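Local coordinates for protein V-type ATP synthase alpha chain (Nanoarchaeum equitans Kin4-M, PDB 5BN3) that belongs to the ATP synthase alpha/beta family as the alpha (A) chain of a V-type ATP synthase and carries ADP in a P-loop nucleotide-binding domain, at residues P66-G72 with L178-I184; G84-I90 with I103-T107; F140-I145 with Y307-Y313. All coordinates share one frame; numbering follows the deposited sequence.

Contact 1 lies between the other two, its centre about 14 Å from the centre of each; contacts 2 and 3 are about 23 Å apart between centres and do not touch, their nearest atoms being about 10 Å apart. Ile69 joins contact 1 to contact 2, with its CD1 3.9 Å from CG2 of Thr107. On the other flank Gly72 CA is 3.5 Å from OH of Tyr307, which belongs to contact 3. None of the residues lining the ADP pocket belongs to these contacts. A bound magnesium ion lies about 9 Å from the Asp89 side chain, and one lies about 8 Å from that of Tyr313, whose backbone bonds to Ser372 of the magnesium site.

Contact 1: P66-G72 with L178-I184; sequences PLTIELG and LYHEWPI
Strands 68-71 and 180-183, in register from Thr68-Pro183 to Leu71-His180, form a two-stranded antiparallel sheet that joins distant parts of the chain beside helix 293-309. Ile69 and Trp182 exchange two backbone bonds, N to O at 3.0 Å from Ile69 and 3.2 Å from Trp182. Leu71 and His180 do the same, and Ile184 N continues the ladder to Leu67 O.

On the face of Ile69 and Leu71 the packing is mainly apolar. Ile184 turns CG2 onto CG2 of Ile69 at 3.7 Å, the two side chains meeting at about a right angle, while its CD1 reaches CD2 of Leu67 at 3.8 Å. Leu71 CD1 rests on CB of Trp182 at 3.8 Å, and the indole beyond makes a cation-pi contact with Arg188, which the His180 imidazole beside Leu71 also bonds through NE2. Leu300 and Thr303 of helix 293-309 touch Ile69.

Glu70 and Glu181 share the other face, flanked by Tyr179 and Thr68. Tyr179, with CG between the backbone N and the carbonyl carbon (chi1 82°), brings CE2 to 4.0 Å from CG of Glu70, its ring at 47° to the carboxylate. A water 2.6 Å from OG1 of Thr68 reaches Glu181 OE2 only weakly. OE2 of Glu70 lies 4.4 Å from OE2 of Glu181; since Glu70 also has a salt bridge to Arg110 and accepts from Leu108 N, the repulsion between the two carboxylates is probably eased.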
# COMPACT_ATOMS: atom_id res chain seq x y z
N PRO A 66 41.06 4.04 15.50
CA PRO A 66 39.68 3.60 15.27
C PRO A 66 38.96 3.35 16.59
O PRO A 66 39.57 3.47 17.65
CB PRO A 66 39.87 2.28 14.52
CG PRO A 66 41.16 1.75 15.05
CD PRO A 66 42.03 2.96 15.32
N LEU A 67 37.68 3.01 16.52
CA LEU A 67 36.88 2.75 17.71
C LEU A 67 37.25 1.40 18.31
O LEU A 67 37.11 0.37 17.65
CB LEU A 67 35.39 2.81 17.37
CG LEU A 67 34.40 3.18 18.47
CD1 LEU A 67 34.79 4.49 19.11
CD2 LEU A 67 32.98 3.28 17.92
N THR A 68 37.73 1.40 19.55
CA THR A 68 38.22 0.18 20.18
C THR A 68 37.55 -0.14 21.51
O THR A 68 36.88 0.71 22.10
CB THR A 68 39.75 0.24 20.42
OG1 THR A 68 40.03 1.23 21.41
CG2 THR A 68 40.48 0.58 19.14
N ILE A 69 37.74 -1.37 21.97
CA ILE A 69 37.31 -1.79 23.30
C ILE A 69 38.48 -2.44 24.03
O ILE A 69 39.29 -3.15 23.43
CB ILE A 69 36.12 -2.78 23.22
CG1 ILE A 69 35.71 -3.25 24.62
CG2 ILE A 69 36.48 -3.99 22.37
CD1 ILE A 69 35.25 -2.12 25.52
N GLU A 70 38.60 -2.16 25.33
CA GLU A 70 39.62 -2.80 26.15
C GLU A 70 39.17 -4.20 26.53
O GLU A 70 38.09 -4.39 27.11
CB GLU A 70 39.89 -1.97 27.41
CG GLU A 70 40.63 -0.66 27.16
CD GLU A 70 40.74 0.19 28.41
OE1 GLU A 70 40.30 -0.26 29.49
OE2 GLU A 70 41.27 1.32 28.31
N LEU A 71 39.99 -5.19 26.20
CA LEU A 71 39.68 -6.58 26.49
C LEU A 71 40.60 -7.14 27.57
O LEU A 71 41.80 -7.30 27.34
CB LEU A 71 39.80 -7.42 25.22
CG LEU A 71 38.93 -6.97 24.04
CD1 LEU A 71 39.32 -7.69 22.76
CD2 LEU A 71 37.47 -7.21 24.36
N GLY A 72 40.04 -7.43 28.74
CA GLY A 72 40.81 -7.99 29.84
C GLY A 72 39.95 -8.13 31.08
O GLY A 72 38.72 -7.99 31.01
N LEU A 178 47.68 -7.13 30.93
CA LEU A 178 46.58 -8.05 31.20
C LEU A 178 45.44 -7.79 30.23
O LEU A 178 44.48 -8.57 30.16
CB LEU A 178 46.10 -7.91 32.65
CG LEU A 178 47.00 -8.47 33.74
CD1 LEU A 178 46.48 -8.11 35.12
CD2 LEU A 178 47.11 -9.97 33.60
N TYR A 179 45.54 -6.70 29.48
CA TYR A 179 44.52 -6.32 28.52
C TYR A 179 45.13 -5.86 27.20
O TYR A 179 46.30 -5.48 27.15
CB TYR A 179 43.65 -5.19 29.08
CG TYR A 179 44.26 -3.81 28.92
CD1 TYR A 179 45.21 -3.34 29.82
CD2 TYR A 179 43.86 -2.97 27.89
CE1 TYR A 179 45.75 -2.08 29.68
CE2 TYR A 179 44.41 -1.71 27.74
CZ TYR A 179 45.35 -1.27 28.64
OH TYR A 179 45.89 -0.02 28.50
N HIS A 180 44.33 -5.89 26.14
CA HIS A 180 44.71 -5.25 24.88
C HIS A 180 43.50 -4.60 24.22
O HIS A 180 42.36 -4.95 24.53
CB HIS A 180 45.41 -6.23 23.93
CG HIS A 180 44.50 -7.26 23.33
ND1 HIS A 180 44.16 -8.42 24.00
CD2 HIS A 180 43.89 -7.32 22.13
CE1 HIS A 180 43.36 -9.14 23.23
NE2 HIS A 180 43.18 -8.50 22.09
N GLU A 181 43.75 -3.65 23.33
CA GLU A 181 42.68 -2.95 22.64
C GLU A 181 42.40 -3.59 21.29
O GLU A 181 43.31 -4.10 20.64
CB GLU A 181 43.05 -1.47 22.45
CG GLU A 181 43.14 -0.68 23.74
CD GLU A 181 43.42 0.79 23.50
OE1 GLU A 181 44.10 1.10 22.49
OE2 GLU A 181 42.96 1.63 24.30
N TRP A 182 41.14 -3.55 20.87
CA TRP A 182 40.76 -4.12 19.58
C TRP A 182 39.65 -3.31 18.92
O TRP A 182 38.68 -2.93 19.57
CB TRP A 182 40.33 -5.57 19.74
CG TRP A 182 40.16 -6.27 18.44
CD1 TRP A 182 39.00 -6.40 17.72
CD2 TRP A 182 41.18 -6.92 17.68
NE1 TRP A 182 39.24 -7.10 16.56
CE2 TRP A 182 40.57 -7.43 16.51
CE3 TRP A 182 42.55 -7.13 17.87
CZ2 TRP A 182 41.29 -8.14 15.55
CZ3 TRP A 182 43.26 -7.82 16.91
CH2 TRP A 182 42.63 -8.32 15.76
N PRO A 183 39.80 -3.03 17.61
CA PRO A 183 38.78 -2.30 16.85
C PRO A 183 37.49 -3.11 16.76
O PRO A 183 37.51 -4.22 16.23
CB PRO A 183 39.41 -2.16 15.46
CG PRO A 183 40.88 -2.38 15.67
CD PRO A 183 40.97 -3.37 16.78
N ILE A 184 36.38 -2.56 17.25
CA ILE A 184 35.12 -3.30 17.33
C ILE A 184 34.51 -3.64 15.96
O ILE A 184 33.72 -4.58 15.85
CB ILE A 184 34.07 -2.57 18.19
CG1 ILE A 184 33.76 -1.19 17.61
CG2 ILE A 184 34.55 -2.46 19.63
CD1 ILE A 184 32.67 -0.45 18.37
O HOH W 1 39.52 1.74 23.89

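Contact 2: G84-I90 with I103-T107; sequences GRPLKDI and IDLPT
Pro86, the N-cap residue of helix 87-94, packs against the loop 103-107, setting CD 3.5 Å from the carbonyl O of Pro106. The contact brings the first turn of this short helix, and the two residues leading into it, against the chain as it runs on toward strand 114-118.

Two short hydrogen bonds hold the approach to the helix. Thr107 donates from OG1 to Gly84 O at 2.6 Å, arriving 37° out of the carbonyl plane; the methyl CG2 of the same threonine also leans on that oxygen. At the positive phi of Gly84 a side chain would jam against the preceding carbonyl O. Its neighbour Arg85 runs out along the loop and bends at chi3 (-72°), which carries the guanidinium round to Ile103. There NH1 gives a 2.6 Å bond to Ile103 O, in the plane of that carbonyl but noticeably bent, with an N-H...O angle of 133°. Asp81 pairs with NE of Arg85 and Glu49 with NH1, so this buried guanidinium is shared between two carboxylates and a main-chain oxygen.

Ile90 N bonds back to Pro86 O, closing the first turn of the helix that starts right after the proline. Leu105 lies against this turn with its CD1, 3.7 Å from CB of Asp89 and 3.9 Å from CG1 of Ile90, the branch sitting across the isoleucine at a slant. Ile103 reaches the same residue more loosely, CD1 to Ile90 CG2 at 4.3 Å. A water donates both to Asp89 OD2, at 2.9 Å, and to Pro106 O, at 2.6 Å. Leu87 O, by contrast, accepts from Asn100 of the neighbouring NEQ263 chain, whose Tyr102 packs on Lys88.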
# COMPACT_ATOMS: atom_id res chain seq x y z
N GLY A 84 31.42 1.37 25.83
CA GLY A 84 32.26 0.63 26.75
C GLY A 84 32.62 1.42 28.00
O GLY A 84 33.60 1.10 28.69
N ARG A 85 31.83 2.44 28.30
CA ARG A 85 32.05 3.24 29.50
C ARG A 85 31.27 2.66 30.67
O ARG A 85 30.07 2.41 30.56
CB ARG A 85 31.67 4.71 29.25
CG ARG A 85 32.47 5.35 28.11
CD ARG A 85 32.07 6.80 27.87
NE ARG A 85 30.76 6.93 27.24
CZ ARG A 85 30.23 8.08 26.84
NH1 ARG A 85 30.89 9.22 27.00
NH2 ARG A 85 29.02 8.10 26.28
N PRO A 86 31.96 2.44 31.80
CA PRO A 86 31.33 1.79 32.96
C PRO A 86 30.33 2.71 33.66
O PRO A 86 30.71 3.78 34.13
CB PRO A 86 32.53 1.51 33.89
CG PRO A 86 33.54 2.54 33.52
CD PRO A 86 33.37 2.80 32.05
N LEU A 87 29.08 2.27 33.73
CA LEU A 87 28.01 3.10 34.27
C LEU A 87 28.09 3.27 35.79
O LEU A 87 27.60 4.26 36.33
CB LEU A 87 26.65 2.52 33.88
CG LEU A 87 26.34 2.58 32.38
CD1 LEU A 87 25.00 1.94 32.07
CD2 LEU A 87 26.34 4.02 31.92
N LYS A 88 28.71 2.31 36.47
CA LYS A 88 28.89 2.39 37.91
C LYS A 88 29.87 3.51 38.24
O LYS A 88 29.64 4.30 39.16
CB LYS A 88 29.41 1.06 38.46
CG LYS A 88 29.75 1.07 39.95
CD LYS A 88 30.12 -0.32 40.44
CE LYS A 88 30.60 -0.29 41.89
NZ LYS A 88 31.89 0.43 42.04
N ASP A 89 30.95 3.59 37.47
CA ASP A 89 31.96 4.63 37.67
C ASP A 89 31.44 6.02 37.29
O ASP A 89 31.78 7.00 37.94
CB ASP A 89 33.24 4.30 36.88
CG ASP A 89 33.92 3.03 37.36
OD1 ASP A 89 33.52 2.50 38.42
OD2 ASP A 89 34.87 2.58 36.70
N ILE A 90 30.62 6.09 36.24
CA ILE A 90 29.98 7.34 35.85
C ILE A 90 29.11 7.86 36.99
O ILE A 90 29.16 9.04 37.33
CB ILE A 90 29.11 7.17 34.59
CG1 ILE A 90 29.98 6.86 33.37
CG2 ILE A 90 28.28 8.41 34.33
CD1 ILE A 90 29.18 6.63 32.09
N ILE A 103 31.44 12.80 29.08
CA ILE A 103 32.28 12.16 30.08
C ILE A 103 33.10 11.02 29.47
O ILE A 103 32.57 10.21 28.70
CB ILE A 103 31.47 11.65 31.31
CG1 ILE A 103 32.42 11.17 32.42
CG2 ILE A 103 30.49 10.55 30.92
CD1 ILE A 103 31.73 10.84 33.73
N ASP A 104 34.39 10.98 29.77
CA ASP A 104 35.23 9.89 29.28
C ASP A 104 35.99 9.20 30.41
O ASP A 104 36.80 9.83 31.10
CB ASP A 104 36.19 10.36 28.19
CG ASP A 104 36.64 9.24 27.28
OD1 ASP A 104 35.82 8.32 27.03
OD2 ASP A 104 37.80 9.26 26.82
N LEU A 105 35.71 7.91 30.59
CA LEU A 105 36.37 7.10 31.60
C LEU A 105 36.94 5.85 30.95
O LEU A 105 36.44 5.41 29.91
CB LEU A 105 35.37 6.69 32.69
CG LEU A 105 34.67 7.79 33.50
CD1 LEU A 105 33.73 7.18 34.53
CD2 LEU A 105 35.69 8.68 34.18
N PRO A 106 37.99 5.26 31.55
CA PRO A 106 38.51 4.00 31.02
C PRO A 106 37.54 2.85 31.29
O PRO A 106 36.89 2.83 32.34
CB PRO A 106 39.81 3.79 31.80
CG PRO A 106 39.62 4.59 33.06
CD PRO A 106 38.79 5.77 32.67
N THR A 107 37.45 1.90 30.36
CA THR A 107 36.53 0.77 30.46
C THR A 107 36.84 -0.13 31.66
O THR A 107 35.96 -0.44 32.46
CB THR A 107 36.57 -0.08 29.18
OG1 THR A 107 36.13 0.71 28.07
CG2 THR A 107 35.67 -1.30 29.31
O HOH W 2 37.14 3.17 34.93

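Contact 3: F140-I145 with Y307-Y313; sequences FEHRII and YFRDQGY
Arg143 and Gln311 carry the polar core of this buried contact between edge strand 140-145 and the end of helix 293-309. The amide of Gln311 accepts from the backbone: Arg143 N reaches OE1 at 3.0 Å, coming from above the carbonyl plane. In return Arg143 NH1 bonds to the main-chain O of Gln311 at 2.8 Å, with the acceptor in the guanidinium plane. NE of the same guanidinium forms a salt bridge to OE1 of Glu141, 3.0 Å away, so its rotation is fixed from two sides. His142 NE2 and Tyr307 OH meet at 2.8 Å at the rims of both rings, either being a possible donor; ND1 of His142 is engaged by Glu137. Tyr313 OH donates to Glu141 O, a bond modelled so short that its exact length is doubtful.

Among the flat groups, the ring of Tyr313 is sandwiched. The Arg143 guanidinium stacks on one face, planes 16° apart and centres 4.2 Å apart, while CZ of Phe140 approaches the opposite face, 3.5 Å from CE2 of Tyr313, with the rings at 44°. His142, Tyr307 and Phe308 form an aromatic cluster, CE1 of Phe308 lying over one face of the imidazole.

Apolar contact is added by Ile145, whose CD1 lies 3.6 Å from CB of Asp310. Gly312, with positive phi, belongs to a Schellman motif after the helix and leads on to strand 314-320. Strand 131-137 pairs antiparallel with strand 140-145 in the same sheet, while Ile244 of strand 244-250 packs on both Phe140 and Phe308, so barrel-sandwich and nucleotide-binding domains meet here.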
# COMPACT_ATOMS: atom_id res chain seq x y z
N PHE A 140 35.86 -17.09 37.92
CA PHE A 140 36.05 -17.42 36.51
C PHE A 140 37.53 -17.39 36.13
O PHE A 140 38.24 -16.44 36.45
CB PHE A 140 35.27 -16.44 35.62
CG PHE A 140 35.30 -16.79 34.16
CD1 PHE A 140 34.41 -17.71 33.64
CD2 PHE A 140 36.22 -16.19 33.31
CE1 PHE A 140 34.43 -18.04 32.30
CE2 PHE A 140 36.25 -16.51 31.96
CZ PHE A 140 35.36 -17.44 31.46
N GLU A 141 37.98 -18.45 35.46
CA GLU A 141 39.37 -18.50 34.99
C GLU A 141 39.54 -17.67 33.72
O GLU A 141 39.38 -18.17 32.60
CB GLU A 141 39.82 -19.94 34.76
CG GLU A 141 41.26 -20.06 34.30
CD GLU A 141 41.66 -21.48 33.92
OE1 GLU A 141 41.87 -21.73 32.72
OE2 GLU A 141 41.78 -22.33 34.83
N HIS A 142 39.87 -16.40 33.89
CA HIS A 142 40.11 -15.52 32.75
C HIS A 142 41.47 -15.84 32.15
O HIS A 142 42.50 -15.73 32.82
CB HIS A 142 40.05 -14.06 33.18
CG HIS A 142 39.91 -13.10 32.04
ND1 HIS A 142 39.00 -12.06 32.06
CD2 HIS A 142 40.56 -13.00 30.86
CE1 HIS A 142 39.10 -11.37 30.94
NE2 HIS A 142 40.04 -11.92 30.19
N ARG A 143 41.47 -16.23 30.88
CA ARG A 143 42.71 -16.58 30.20
C ARG A 143 43.29 -15.37 29.48
O ARG A 143 42.67 -14.80 28.58
CB ARG A 143 42.48 -17.75 29.25
CG ARG A 143 42.18 -19.05 30.00
CD ARG A 143 41.49 -20.08 29.13
NE ARG A 143 41.07 -21.24 29.92
CZ ARG A 143 40.27 -22.21 29.49
NH1 ARG A 143 39.78 -22.16 28.25
NH2 ARG A 143 39.94 -23.21 30.28
N ILE A 144 44.49 -14.97 29.89
CA ILE A 144 45.16 -13.83 29.29
C ILE A 144 45.78 -14.27 27.96
O ILE A 144 46.83 -14.91 27.94
CB ILE A 144 46.24 -13.25 30.22
CG1 ILE A 144 45.66 -13.03 31.62
CG2 ILE A 144 46.80 -11.95 29.65
CD1 ILE A 144 44.44 -12.11 31.65
N ILE A 145 45.11 -13.92 26.87
CA ILE A 145 45.61 -14.25 25.54
C ILE A 145 46.31 -13.04 24.94
O ILE A 145 45.77 -11.93 24.93
CB ILE A 145 44.47 -14.75 24.61
CG1 ILE A 145 43.29 -13.78 24.64
CG2 ILE A 145 44.02 -16.14 25.03
CD1 ILE A 145 42.20 -14.14 23.65
N TYR A 307 36.26 -12.33 21.97
CA TYR A 307 37.41 -12.33 22.88
C TYR A 307 37.38 -13.51 23.83
O TYR A 307 38.39 -14.19 24.03
CB TYR A 307 37.46 -11.01 23.65
CG TYR A 307 38.46 -10.98 24.79
CD1 TYR A 307 39.83 -11.03 24.54
CD2 TYR A 307 38.04 -10.88 26.11
CE1 TYR A 307 40.74 -11.00 25.58
CE2 TYR A 307 38.95 -10.85 27.15
CZ TYR A 307 40.30 -10.91 26.88
OH TYR A 307 41.20 -10.88 27.91
N PHE A 308 36.22 -13.77 24.43
CA PHE A 308 36.10 -14.90 25.34
C PHE A 308 36.05 -16.22 24.58
O PHE A 308 36.48 -17.26 25.09
CB PHE A 308 34.88 -14.73 26.25
CG PHE A 308 35.10 -13.77 27.39
CD1 PHE A 308 35.78 -14.19 28.53
CD2 PHE A 308 34.64 -12.47 27.32
CE1 PHE A 308 36.00 -13.31 29.58
CE2 PHE A 308 34.85 -11.59 28.37
CZ PHE A 308 35.53 -12.01 29.50
N ARG A 309 35.53 -16.17 23.35
CA ARG A 309 35.58 -17.33 22.45
C ARG A 309 37.03 -17.72 22.18
O ARG A 309 37.38 -18.90 22.15
CB ARG A 309 34.88 -17.00 21.14
CG ARG A 309 34.97 -18.11 20.09
CD ARG A 309 34.80 -17.54 18.69
NE ARG A 309 35.91 -16.65 18.34
CZ ARG A 309 35.96 -15.91 17.24
NH1 ARG A 309 34.96 -15.93 16.37
NH2 ARG A 309 37.01 -15.13 17.02
N ASP A 310 37.89 -16.72 21.99
CA ASP A 310 39.30 -16.95 21.69
C ASP A 310 40.06 -17.59 22.85
O ASP A 310 41.15 -18.13 22.67
CB ASP A 310 39.97 -15.63 21.27
CG ASP A 310 39.46 -15.11 19.94
OD1 ASP A 310 38.90 -15.90 19.16
OD2 ASP A 310 39.64 -13.90 19.68
N GLN A 311 39.49 -17.52 24.05
CA GLN A 311 40.09 -18.16 25.22
C GLN A 311 39.71 -19.63 25.29
O GLN A 311 40.14 -20.35 26.19
CB GLN A 311 39.65 -17.45 26.51
CG GLN A 311 40.07 -15.99 26.60
CD GLN A 311 39.53 -15.30 27.84
OE1 GLN A 311 39.31 -15.94 28.88
NE2 GLN A 311 39.31 -13.99 27.75
N GLY A 312 38.90 -20.08 24.34
CA GLY A 312 38.46 -21.46 24.31
C GLY A 312 37.22 -21.67 25.15
O GLY A 312 37.01 -22.75 25.71
N TYR A 313 36.39 -20.64 25.23
CA TYR A 313 35.15 -20.71 25.99
C TYR A 313 33.93 -20.67 25.09
O TYR A 313 34.01 -20.27 23.92
CB TYR A 313 35.09 -19.57 27.01
CG TYR A 313 35.99 -19.75 28.22
CD1 TYR A 313 35.81 -20.80 29.10
CD2 TYR A 313 37.00 -18.84 28.49
CE1 TYR A 313 36.62 -20.97 30.20
CE2 TYR A 313 37.83 -18.99 29.59
CZ TYR A 313 37.63 -20.06 30.45
OH TYR A 313 38.43 -20.22 31.55